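Local coordinates for protein small ribosomal subunit biogenesis GTPase RsgA (Thermotoga maritima, PDB 1U0L) that probably assists late maturation of the 30S ribosomal subunit as a circularly permuted GTPase that hydrolyses GTP slowly, at residues L90-K95 / M120-M125; L116-V121 / G145-V150. All blocks are in the same frame, centred on the assembly; numbering follows the deposited sequence.

Contact 1 (L90-K95 / M120-M125); sequences LVVTVK and MVINKM. With GDP (guanosine-5'-diphosphate), chain E.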
# COMPACT_ATOMS: atom_id res chain seq x y z
N LEU A 90 1.89 -5.47 -3.17
CA LEU A 90 1.40 -6.60 -2.40
C LEU A 90 2.17 -7.86 -2.73
O LEU A 90 1.93 -8.49 -3.76
CB LEU A 90 -0.10 -6.80 -2.66
CG LEU A 90 -0.95 -7.13 -1.43
CD1 LEU A 90 -2.38 -7.59 -1.84
CD2 LEU A 90 -0.23 -8.21 -0.65
N VAL A 91 3.11 -8.22 -1.87
CA VAL A 91 3.88 -9.41 -2.13
C VAL A 91 3.14 -10.61 -1.55
O VAL A 91 2.80 -10.65 -0.36
CB VAL A 91 5.31 -9.29 -1.57
CG1 VAL A 91 6.02 -10.61 -1.66
CG2 VAL A 91 6.06 -8.29 -2.39
N VAL A 92 2.89 -11.57 -2.42
CA VAL A 92 2.14 -12.76 -2.07
C VAL A 92 2.96 -14.02 -2.27
O VAL A 92 3.85 -14.08 -3.12
CB VAL A 92 0.85 -12.80 -2.92
CG1 VAL A 92 0.47 -14.22 -3.26
CG2 VAL A 92 -0.26 -12.09 -2.16
N THR A 93 2.62 -15.04 -1.50
CA THR A 93 3.33 -16.31 -1.50
C THR A 93 2.36 -17.49 -1.54
O THR A 93 1.45 -17.56 -0.71
CB THR A 93 4.19 -16.35 -0.22
OG1 THR A 93 5.56 -16.09 -0.56
CG2 THR A 93 4.03 -17.64 0.50
N VAL A 94 2.53 -18.42 -2.48
CA VAL A 94 1.61 -19.57 -2.49
C VAL A 94 2.13 -20.67 -1.59
O VAL A 94 1.36 -21.31 -0.86
CB VAL A 94 1.38 -20.20 -3.91
CG1 VAL A 94 1.18 -19.11 -4.94
CG2 VAL A 94 2.53 -21.12 -4.29
N LYS A 95 3.44 -20.88 -1.64
CA LYS A 95 4.12 -21.90 -0.87
C LYS A 95 4.69 -21.21 0.36
O LYS A 95 4.14 -20.22 0.80
CB LYS A 95 5.24 -22.50 -1.72
CG LYS A 95 5.74 -23.90 -1.38
CD LYS A 95 6.91 -24.21 -2.33
CE LYS A 95 7.60 -25.53 -2.04
NZ LYS A 95 6.75 -26.72 -2.35
N MET A 120 0.16 -6.46 -7.37
CA MET A 120 0.29 -7.77 -6.73
C MET A 120 1.53 -8.49 -7.24
O MET A 120 1.75 -8.60 -8.45
CB MET A 120 -0.96 -8.62 -7.02
CG MET A 120 -0.98 -9.98 -6.35
SD MET A 120 -2.59 -10.84 -6.43
CE MET A 120 -3.68 -9.58 -5.69
N VAL A 121 2.36 -8.95 -6.31
CA VAL A 121 3.58 -9.66 -6.70
C VAL A 121 3.69 -11.08 -6.13
O VAL A 121 3.94 -11.26 -4.94
CB VAL A 121 4.87 -8.90 -6.27
CG1 VAL A 121 6.07 -9.70 -6.71
CG2 VAL A 121 4.90 -7.48 -6.84
N ILE A 122 3.51 -12.09 -6.98
CA ILE A 122 3.64 -13.49 -6.54
C ILE A 122 5.15 -13.75 -6.49
O ILE A 122 5.79 -13.93 -7.53
CB ILE A 122 3.07 -14.49 -7.57
CG1 ILE A 122 1.66 -14.08 -8.01
CG2 ILE A 122 3.11 -15.91 -6.97
CD1 ILE A 122 0.60 -14.55 -7.08
N ASN A 123 5.71 -13.79 -5.29
CA ASN A 123 7.15 -14.00 -5.14
C ASN A 123 7.62 -15.46 -4.90
O ASN A 123 6.81 -16.38 -4.74
CB ASN A 123 7.66 -13.11 -4.01
CG ASN A 123 9.17 -13.05 -3.93
OD1 ASN A 123 9.74 -13.00 -2.83
ND2 ASN A 123 9.83 -13.06 -5.09
N LYS A 124 8.94 -15.66 -4.88
CA LYS A 124 9.52 -16.98 -4.63
C LYS A 124 9.19 -18.00 -5.71
O LYS A 124 9.05 -19.19 -5.42
CB LYS A 124 9.03 -17.54 -3.28
CG LYS A 124 9.39 -16.72 -2.04
CD LYS A 124 9.55 -17.65 -0.84
CE LYS A 124 9.20 -17.00 0.50
NZ LYS A 124 10.23 -16.05 0.96
N MET A 125 9.06 -17.54 -6.95
CA MET A 125 8.73 -18.44 -8.04
C MET A 125 9.76 -19.54 -8.21
O MET A 125 9.44 -20.66 -8.61
CB MET A 125 8.60 -17.66 -9.35
CG MET A 125 7.45 -16.66 -9.39
SD MET A 125 5.80 -17.37 -9.57
CE MET A 125 6.00 -18.19 -11.12
PB GDP E . 9.85 -10.25 4.58
O1B GDP E . 8.65 -10.29 3.67
O2B GDP E . 9.50 -10.42 6.05
O3B GDP E . 10.72 -8.99 4.38
O3A GDP E . 10.79 -11.56 4.16
PA GDP E . 12.32 -11.62 3.81
O1A GDP E . 13.17 -11.38 5.02
O2A GDP E . 12.63 -10.70 2.63
O5' GDP E . 12.52 -13.13 3.27
C5' GDP E . 12.30 -14.23 4.17
C4' GDP E . 13.18 -15.38 3.81
O4' GDP E . 12.76 -15.83 2.49
C3' GDP E . 14.72 -15.11 3.79
O3' GDP E . 15.35 -16.22 4.57
C2' GDP E . 15.10 -15.18 2.31
O2' GDP E . 16.37 -15.82 2.19
C1' GDP E . 13.87 -15.91 1.64
N9 GDP E . 13.37 -15.35 0.24
C8 GDP E . 12.89 -14.10 -0.00
N7 GDP E . 12.54 -13.97 -1.30
C5 GDP E . 12.81 -15.20 -1.88
C6 GDP E . 12.64 -15.65 -3.23
O6 GDP E . 12.18 -14.99 -4.16
N1 GDP E . 13.05 -16.98 -3.44
C2 GDP E . 13.57 -17.77 -2.43
N2 GDP E . 13.93 -19.03 -2.74
N3 GDP E . 13.72 -17.34 -1.15
C4 GDP E . 13.33 -16.05 -0.95

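Contact 2 (L116-V121 / G145-V150); sequences LETVMV and GLYPIV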
# COMPACT_ATOMS: atom_id res chain seq x y z
N LEU A 116 -5.32 3.73 -3.26
CA LEU A 116 -3.95 3.51 -3.73
C LEU A 116 -3.92 2.52 -4.87
O LEU A 116 -4.76 1.64 -4.97
CB LEU A 116 -3.07 2.98 -2.59
CG LEU A 116 -3.11 3.71 -1.24
CD1 LEU A 116 -2.27 2.97 -0.20
CD2 LEU A 116 -2.60 5.12 -1.43
N GLU A 117 -2.95 2.69 -5.76
CA GLU A 117 -2.78 1.76 -6.86
C GLU A 117 -2.16 0.56 -6.17
O GLU A 117 -1.37 0.71 -5.23
CB GLU A 117 -1.79 2.32 -7.88
CG GLU A 117 -2.27 3.52 -8.64
CD GLU A 117 -3.38 3.17 -9.59
OE1 GLU A 117 -4.44 2.72 -9.13
OE2 GLU A 117 -3.18 3.33 -10.82
N THR A 118 -2.53 -0.64 -6.60
CA THR A 118 -1.95 -1.84 -6.01
C THR A 118 -1.34 -2.73 -7.07
O THR A 118 -1.93 -2.97 -8.12
CB THR A 118 -3.00 -2.66 -5.25
OG1 THR A 118 -3.12 -2.13 -3.92
CG2 THR A 118 -2.59 -4.12 -5.17
N VAL A 119 -0.12 -3.20 -6.80
CA VAL A 119 0.55 -4.11 -7.71
C VAL A 119 0.83 -5.39 -6.94
O VAL A 119 1.60 -5.41 -5.99
CB VAL A 119 1.84 -3.52 -8.22
CG1 VAL A 119 2.66 -4.59 -8.93
CG2 VAL A 119 1.51 -2.41 -9.18
N MET A 120 0.16 -6.46 -7.37
CA MET A 120 0.29 -7.77 -6.73
C MET A 120 1.53 -8.49 -7.24
O MET A 120 1.75 -8.60 -8.45
CB MET A 120 -0.96 -8.62 -7.02
CG MET A 120 -0.98 -9.98 -6.35
SD MET A 120 -2.59 -10.84 -6.43
CE MET A 120 -3.68 -9.58 -5.69
N VAL A 121 2.36 -8.95 -6.31
CA VAL A 121 3.58 -9.66 -6.70
C VAL A 121 3.69 -11.08 -6.13
O VAL A 121 3.94 -11.26 -4.94
CB VAL A 121 4.87 -8.90 -6.27
CG1 VAL A 121 6.07 -9.70 -6.71
CG2 VAL A 121 4.90 -7.48 -6.84
N GLY A 145 -7.68 -10.00 -13.82
CA GLY A 145 -8.48 -8.90 -14.31
C GLY A 145 -8.82 -7.78 -13.36
O GLY A 145 -9.57 -6.87 -13.73
N LEU A 146 -8.29 -7.81 -12.14
CA LEU A 146 -8.58 -6.77 -11.16
C LEU A 146 -7.35 -5.95 -10.79
O LEU A 146 -7.48 -4.82 -10.32
CB LEU A 146 -9.17 -7.40 -9.89
CG LEU A 146 -10.36 -8.34 -10.07
CD1 LEU A 146 -10.71 -9.01 -8.73
CD2 LEU A 146 -11.53 -7.58 -10.60
N TYR A 147 -6.17 -6.53 -11.00
CA TYR A 147 -4.91 -5.85 -10.67
C TYR A 147 -3.76 -6.39 -11.48
O TYR A 147 -3.80 -7.51 -11.99
CB TYR A 147 -4.56 -6.06 -9.20
CG TYR A 147 -5.60 -5.55 -8.24
CD1 TYR A 147 -5.73 -4.19 -8.00
CD2 TYR A 147 -6.49 -6.42 -7.63
CE1 TYR A 147 -6.72 -3.71 -7.18
CE2 TYR A 147 -7.50 -5.94 -6.81
CZ TYR A 147 -7.61 -4.58 -6.59
OH TYR A 147 -8.61 -4.07 -5.80
N PRO A 148 -2.70 -5.59 -11.60
CA PRO A 148 -1.50 -6.00 -12.34
C PRO A 148 -0.81 -7.06 -11.50
O PRO A 148 -0.74 -6.92 -10.28
CB PRO A 148 -0.66 -4.73 -12.38
CG PRO A 148 -1.64 -3.62 -12.07
CD PRO A 148 -2.60 -4.21 -11.11
N ILE A 149 -0.30 -8.11 -12.13
CA ILE A 149 0.39 -9.14 -11.38
C ILE A 149 1.80 -9.31 -11.93
O ILE A 149 1.99 -9.34 -13.14
CB ILE A 149 -0.33 -10.50 -11.51
CG1 ILE A 149 -1.73 -10.41 -10.89
CG2 ILE A 149 0.49 -11.61 -10.85
CD1 ILE A 149 -2.60 -11.65 -11.11
N VAL A 150 2.79 -9.41 -11.05
CA VAL A 150 4.15 -9.65 -11.53
C VAL A 150 4.77 -10.84 -10.80
O VAL A 150 4.80 -10.90 -9.56
CB VAL A 150 5.04 -8.39 -11.40
CG1 VAL A 150 4.27 -7.18 -11.89
CG2 VAL A 150 5.45 -8.18 -9.98

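Contact 1 (L90-K95 / M120-M125)
Lys124 passes Thr93 and lays its aliphatic chain over one face of the guanine of GDP. CG sits above the six-membered ring, 3.6 Å from C6 of GDP, with CD following above the same face. Beyond them CE lies 3.9 Å from OG1 of Thr93, and NZ gives a hydrogen bond of 3.0 Å to the ribose O4' of GDP and another to the carbonyl of Gly179. An alanine in place of Lys124 would probably strip most of the aliphatic cover from this face of the base, only CB remaining, and leave both O4' and the Gly179 carbonyl without their ammonium partner. Asn123, Lys124 and Asp126, whose carboxylate also bonds GDP, form the NKxD motif that reads guanine in G proteins.

Behind this loop the strands run at 23° to each other. Val121 is held by both of its backbone polar atoms: its N bonds Leu90 O at 2.6 Å, and its O accepts Val92 N at 2.7 Å. The pairing carries on to the binding residues, since Asn123 N reaches Val92 O at 2.9 Å. CG1 of Val91, anti to its backbone N, crosses toward Asn123 CB (3.8 Å), while CG2 meets CB of Val121. The side chains of Val92 and Ile122 run alongside each other in the same direction, CG1 of Val92 3.8 Å from CD1 of Ile122.

Leu90, Val92 and Met120 on one face pack against helix 101-113, and Met120 and Ile122 also meet helix 130-143; on the other face Val91 touches Val180 of the loop that binds the nucleotide, next to the neighbouring strand 171-175.

Contact 2 (L116-V121 / G145-V150)
A chi1 of -45° puts CG1 of Val150 anti to its carbonyl carbon and CG2 in the crowded position between N and carbonyl carbon, where CG2 meets both methyls of Val121, 3.7 Å from CG1. At Tyr147, chi1 of -59° sets CG anti to the carbonyl carbon, and the ring comes up beside Thr118 with CD1 4.2 Å from Thr118 CB. The carbonyl of Thr118 stands obliquely to that ring and also adjoins CD of Pro148. At its far end the phenol makes a weak hydrogen bond to Glu112 of helix 101-113.

Two backbone bonds grip Met120. Its N donates to Pro148 O at 3.1 Å, a bent bond with 144° at the hydrogen, and its O accepts Val150 N at 2.9 Å. Ile149, between Pro148 and Val150 in sequence, turns its side chain to the same face as Met120, where its CG1 is 4.3 Å from Met120 CB. On the other face Val119 spans two partners, CG2 near the Pro148 ring at CG and CG1 4.2 Å from CG1 of Val150. Helix 160-167 covers this face, with Tyr166 against Val119 and Pro148, and Leu163 against Val121.

This short, weakly bonded pairing completes a beta-alpha-beta crossover of strand 117-122, helix 130-143 and strand 149-151, the last at the border of the sheet, as expected of the P-loop GTPase fold.

How the contacts relate
Contacts 1 and 2 have centres 12 Å apart and share strand 117-122, with Met120 and Val121 in both. Neighbours in one sheet, strands 87-92, 117-122 and 149-151 also follow each other along the chain, each linked to the next by a helix, so two successive beta-alpha-beta units end in these contacts. Leu90 N and Val119 O, 2.8 Å apart in a probable hydrogen bond, and the packing of Ile122 on Ile149 join them. Strand 117-122 leads into the guanine-binding residues and strand 149-151 toward Ala154, whose N bonds GDP. All these segments precede the phosphate-binding loop 176-184 in sequence, the order left by the circular permutation of this GTPase.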